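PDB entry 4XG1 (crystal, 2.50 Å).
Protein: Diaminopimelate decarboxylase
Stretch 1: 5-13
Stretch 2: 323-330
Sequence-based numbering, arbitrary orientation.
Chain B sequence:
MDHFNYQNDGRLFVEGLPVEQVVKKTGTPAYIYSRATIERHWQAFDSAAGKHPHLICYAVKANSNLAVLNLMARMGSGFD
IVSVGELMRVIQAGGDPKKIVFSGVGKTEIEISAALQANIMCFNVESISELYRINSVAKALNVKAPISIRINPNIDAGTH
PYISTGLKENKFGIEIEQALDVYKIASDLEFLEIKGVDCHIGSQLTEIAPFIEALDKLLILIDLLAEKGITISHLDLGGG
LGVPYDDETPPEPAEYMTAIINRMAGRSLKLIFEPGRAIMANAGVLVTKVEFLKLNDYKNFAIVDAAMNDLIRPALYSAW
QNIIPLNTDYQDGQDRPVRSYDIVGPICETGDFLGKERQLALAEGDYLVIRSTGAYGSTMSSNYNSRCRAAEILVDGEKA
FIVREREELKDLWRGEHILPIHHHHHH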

# COMPACT_ATOMS: atom_id res chain seq x y z
N ASN B 5 -28.29 -3.74 -2.24
CA ASN B 5 -29.41 -4.24 -3.04
C ASN B 5 -30.07 -3.11 -3.84
O ASN B 5 -30.38 -2.06 -3.30
CB ASN B 5 -30.46 -4.87 -2.11
CG ASN B 5 -29.91 -6.04 -1.30
OD1 ASN B 5 -30.07 -6.08 -0.07
ND2 ASN B 5 -29.25 -6.99 -1.96
N TYR B 6 -30.24 -3.34 -5.13
CA TYR B 6 -30.98 -2.41 -5.98
C TYR B 6 -32.47 -2.52 -5.62
O TYR B 6 -32.94 -3.58 -5.18
CB TYR B 6 -30.79 -2.75 -7.45
CG TYR B 6 -29.47 -2.28 -8.05
CD1 TYR B 6 -29.20 -0.94 -8.18
CD2 TYR B 6 -28.54 -3.19 -8.53
CE1 TYR B 6 -28.01 -0.51 -8.76
CE2 TYR B 6 -27.36 -2.78 -9.12
CZ TYR B 6 -27.09 -1.44 -9.22
OH TYR B 6 -25.92 -1.00 -9.79
N GLN B 7 -33.21 -1.44 -5.78
CA GLN B 7 -34.62 -1.49 -5.44
C GLN B 7 -35.53 -1.26 -6.64
O GLN B 7 -35.04 -0.88 -7.71
CB GLN B 7 -34.90 -0.52 -4.31
CG GLN B 7 -34.20 -0.98 -3.04
CD GLN B 7 -34.88 -0.49 -1.80
OE1 GLN B 7 -35.64 0.47 -1.83
NE2 GLN B 7 -34.61 -1.15 -0.68
N ASN B 8 -36.83 -1.53 -6.47
CA ASN B 8 -37.80 -1.39 -7.58
C ASN B 8 -37.64 0.02 -8.15
O ASN B 8 -37.68 0.23 -9.36
CB ASN B 8 -39.23 -1.68 -7.13
N ASP B 9 -37.40 0.95 -7.24
CA ASP B 9 -36.91 2.29 -7.57
C ASP B 9 -35.82 2.36 -8.68
O ASP B 9 -35.86 3.24 -9.53
CB ASP B 9 -36.35 2.91 -6.28
CG ASP B 9 -36.29 4.42 -6.34
OD1 ASP B 9 -36.17 4.99 -7.45
OD2 ASP B 9 -36.38 5.03 -5.25
N GLY B 10 -34.85 1.44 -8.65
CA GLY B 10 -33.65 1.46 -9.53
C GLY B 10 -32.36 1.85 -8.78
O GLY B 10 -31.25 1.66 -9.27
N ARG B 11 -32.53 2.40 -7.58
CA ARG B 11 -31.46 3.01 -6.83
C ARG B 11 -30.85 1.97 -5.92
O ARG B 11 -31.56 1.12 -5.40
CB ARG B 11 -32.00 4.12 -5.93
CG ARG B 11 -32.54 5.35 -6.64
CD ARG B 11 -32.90 6.44 -5.62
NE ARG B 11 -33.92 6.00 -4.65
CZ ARG B 11 -34.18 6.57 -3.47
NH1 ARG B 11 -33.50 7.63 -3.06
NH2 ARG B 11 -35.13 6.07 -2.69
N LEU B 12 -29.52 2.06 -5.73
CA LEU B 12 -28.79 1.12 -4.89
C LEU B 12 -28.89 1.49 -3.43
O LEU B 12 -28.76 2.64 -3.06
CB LEU B 12 -27.32 1.03 -5.32
CG LEU B 12 -26.45 0.01 -4.58
CD1 LEU B 12 -26.82 -1.43 -4.92
CD2 LEU B 12 -24.99 0.26 -4.88
N PHE B 13 -29.14 0.50 -2.59
CA PHE B 13 -29.37 0.74 -1.19
C PHE B 13 -28.40 -0.09 -0.41
O PHE B 13 -27.96 -1.13 -0.86
CB PHE B 13 -30.77 0.27 -0.77
CG PHE B 13 -31.79 1.38 -0.70
CD1 PHE B 13 -32.05 2.20 -1.81
CD2 PHE B 13 -32.51 1.61 0.48
CE1 PHE B 13 -32.99 3.21 -1.74
CE2 PHE B 13 -33.44 2.63 0.56
CZ PHE B 13 -33.69 3.42 -0.55
N ILE B 323 -17.65 -3.57 -10.66
CA ILE B 323 -17.91 -2.14 -10.63
C ILE B 323 -19.29 -1.88 -11.25
O ILE B 323 -19.50 -2.16 -12.43
CB ILE B 323 -16.85 -1.37 -11.40
CG1 ILE B 323 -15.46 -1.69 -10.82
CG2 ILE B 323 -17.12 0.13 -11.31
CD1 ILE B 323 -14.29 -0.99 -11.52
N ILE B 324 -20.21 -1.36 -10.44
CA ILE B 324 -21.60 -1.20 -10.81
C ILE B 324 -22.09 0.24 -10.57
O ILE B 324 -21.56 0.94 -9.73
CB ILE B 324 -22.50 -2.15 -10.01
CG1 ILE B 324 -22.50 -1.80 -8.53
CG2 ILE B 324 -22.03 -3.57 -10.23
CD1 ILE B 324 -23.39 -2.70 -7.71
N PRO B 325 -23.15 0.66 -11.31
CA PRO B 325 -23.62 2.03 -11.21
C PRO B 325 -24.46 2.21 -9.97
O PRO B 325 -24.96 1.27 -9.41
CB PRO B 325 -24.47 2.20 -12.49
CG PRO B 325 -25.01 0.84 -12.75
CD PRO B 325 -23.93 -0.12 -12.29
N LEU B 326 -24.61 3.46 -9.56
CA LEU B 326 -25.40 3.78 -8.39
C LEU B 326 -26.90 3.67 -8.67
O LEU B 326 -27.69 3.45 -7.75
CB LEU B 326 -25.02 5.18 -7.94
CG LEU B 326 -25.46 5.56 -6.54
CD1 LEU B 326 -24.81 4.66 -5.50
CD2 LEU B 326 -25.11 7.02 -6.27
N ASN B 327 -27.27 3.81 -9.94
CA ASN B 327 -28.66 3.70 -10.39
C ASN B 327 -28.79 2.93 -11.72
O ASN B 327 -28.08 3.21 -12.69
CB ASN B 327 -29.25 5.10 -10.58
CG ASN B 327 -30.77 5.10 -10.57
OD1 ASN B 327 -31.43 4.05 -10.52
ND2 ASN B 327 -31.34 6.29 -10.61
N THR B 328 -29.73 1.97 -11.75
CA THR B 328 -30.02 1.22 -12.98
C THR B 328 -30.99 1.95 -13.92
O THR B 328 -30.96 1.72 -15.13
CB THR B 328 -30.65 -0.14 -12.67
OG1 THR B 328 -31.60 0.01 -11.62
CG2 THR B 328 -29.58 -1.14 -12.26
N ASP B 329 -31.83 2.82 -13.36
CA ASP B 329 -32.77 3.59 -14.18
C ASP B 329 -32.63 5.09 -13.92
O ASP B 329 -33.41 5.67 -13.17
N TYR B 330 -31.64 5.70 -14.57
CA TYR B 330 -31.43 7.14 -14.43
C TYR B 330 -32.57 7.88 -15.13
O TYR B 330 -32.86 7.62 -16.30
CB TYR B 330 -30.07 7.60 -15.00
CG TYR B 330 -28.90 7.49 -14.02
CD1 TYR B 330 -28.75 8.40 -12.99
CD2 TYR B 330 -27.97 6.47 -14.13
CE1 TYR B 330 -27.70 8.29 -12.09
CE2 TYR B 330 -26.92 6.35 -13.24
CZ TYR B 330 -26.78 7.27 -12.22
OH TYR B 330 -25.73 7.15 -11.32

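Segments far apart in sequence are often joined by a few backbone groups, with side chains filling in around them, and the meeting of residues 5-13 with residues 323-330 in this diaminopimelate decarboxylase illustrates the principle well. The polar core is a single beta bridge between Arg11 and Asn327, whose CA atoms lie 4.6 Å apart. The residues flanking Arg11 and Asn327 supply the backbone groups. Thr328 N donates to Gly10 O at 2.9 Å, nearly linear at 171°, and Leu12 N donates to Leu326 O at 3.1 Å with a more bent angle of 149°. Because these bonds use main-chain atoms, they leave the side chains free for other work.

Two hydroxyl groups add to the contact. Thr328, with chi1 in the p well, turns OG1 back so that it also donates to Gly10 O, at 2.9 Å; one carbonyl thus accepts from both the amide and the hydroxyl of the same residue. At the other end, the CA-to-CB bond of Tyr6 points toward the second stretch, and its OH donates to Pro325 O over a very short 2.5 Å. That carbonyl lies near the plane of the ring, at its edge, where a phenol hydroxyl can reach it directly.

Not every close polar pair is a bond. Gly10 O and Asn327 OD1 stand 2.7 Å apart, yet both are acceptors. Each oxygen has donors of its own: Gly10 O receives its two bonds from Thr328, while Asn327 OD1 accepts from Asp329 N at 3.1 Å within its own stretch.

Glycine suits position 10 on two counts. Its backbone angles, phi 107° and psi -15°, would jam a CB against the preceding carbonyl oxygen, and an ideal CB would point toward the second stretch, only 2.9 Å from Asn327 OD1, a clash. The turn leading to this residue is held by its own hydrogen bonds, Gly10 N to Gln7 O at 2.5 Å and Gln7 N to Arg11 O at 3.1 Å. Arg11 has its CA-to-CB bond directed away from the partner, and its guanidinium instead forms a salt bridge within the first stretch, NE to Asp9 OD2 at 2.7 Å.

Around this polar framework lies a modest layer of packing, and the whole contact buries 410 Å², both sides summed. Tyr6 contributes the largest share, 83 Å², and it combines a hydroxyl with a broad apolar ring. The CG2 methyl of Thr328 sits over one face of that ring, 3.9 Å from its centroid and 12° off the normal, a CH-pi contact; threonine can thus offer a hydroxyl to one neighbour and a methyl to another. Ile324 CD1 approaches Tyr6 CZ at 4.2 Å and also meets Leu12 CD2 at 4.4 Å, linking the aromatic ring to the aliphatic packing. Leu12, buried and pointing toward the second stretch, further places CB 4.4 Å from Leu326 CD1, so its amide secures the backbone while its side chain adds apolar contact.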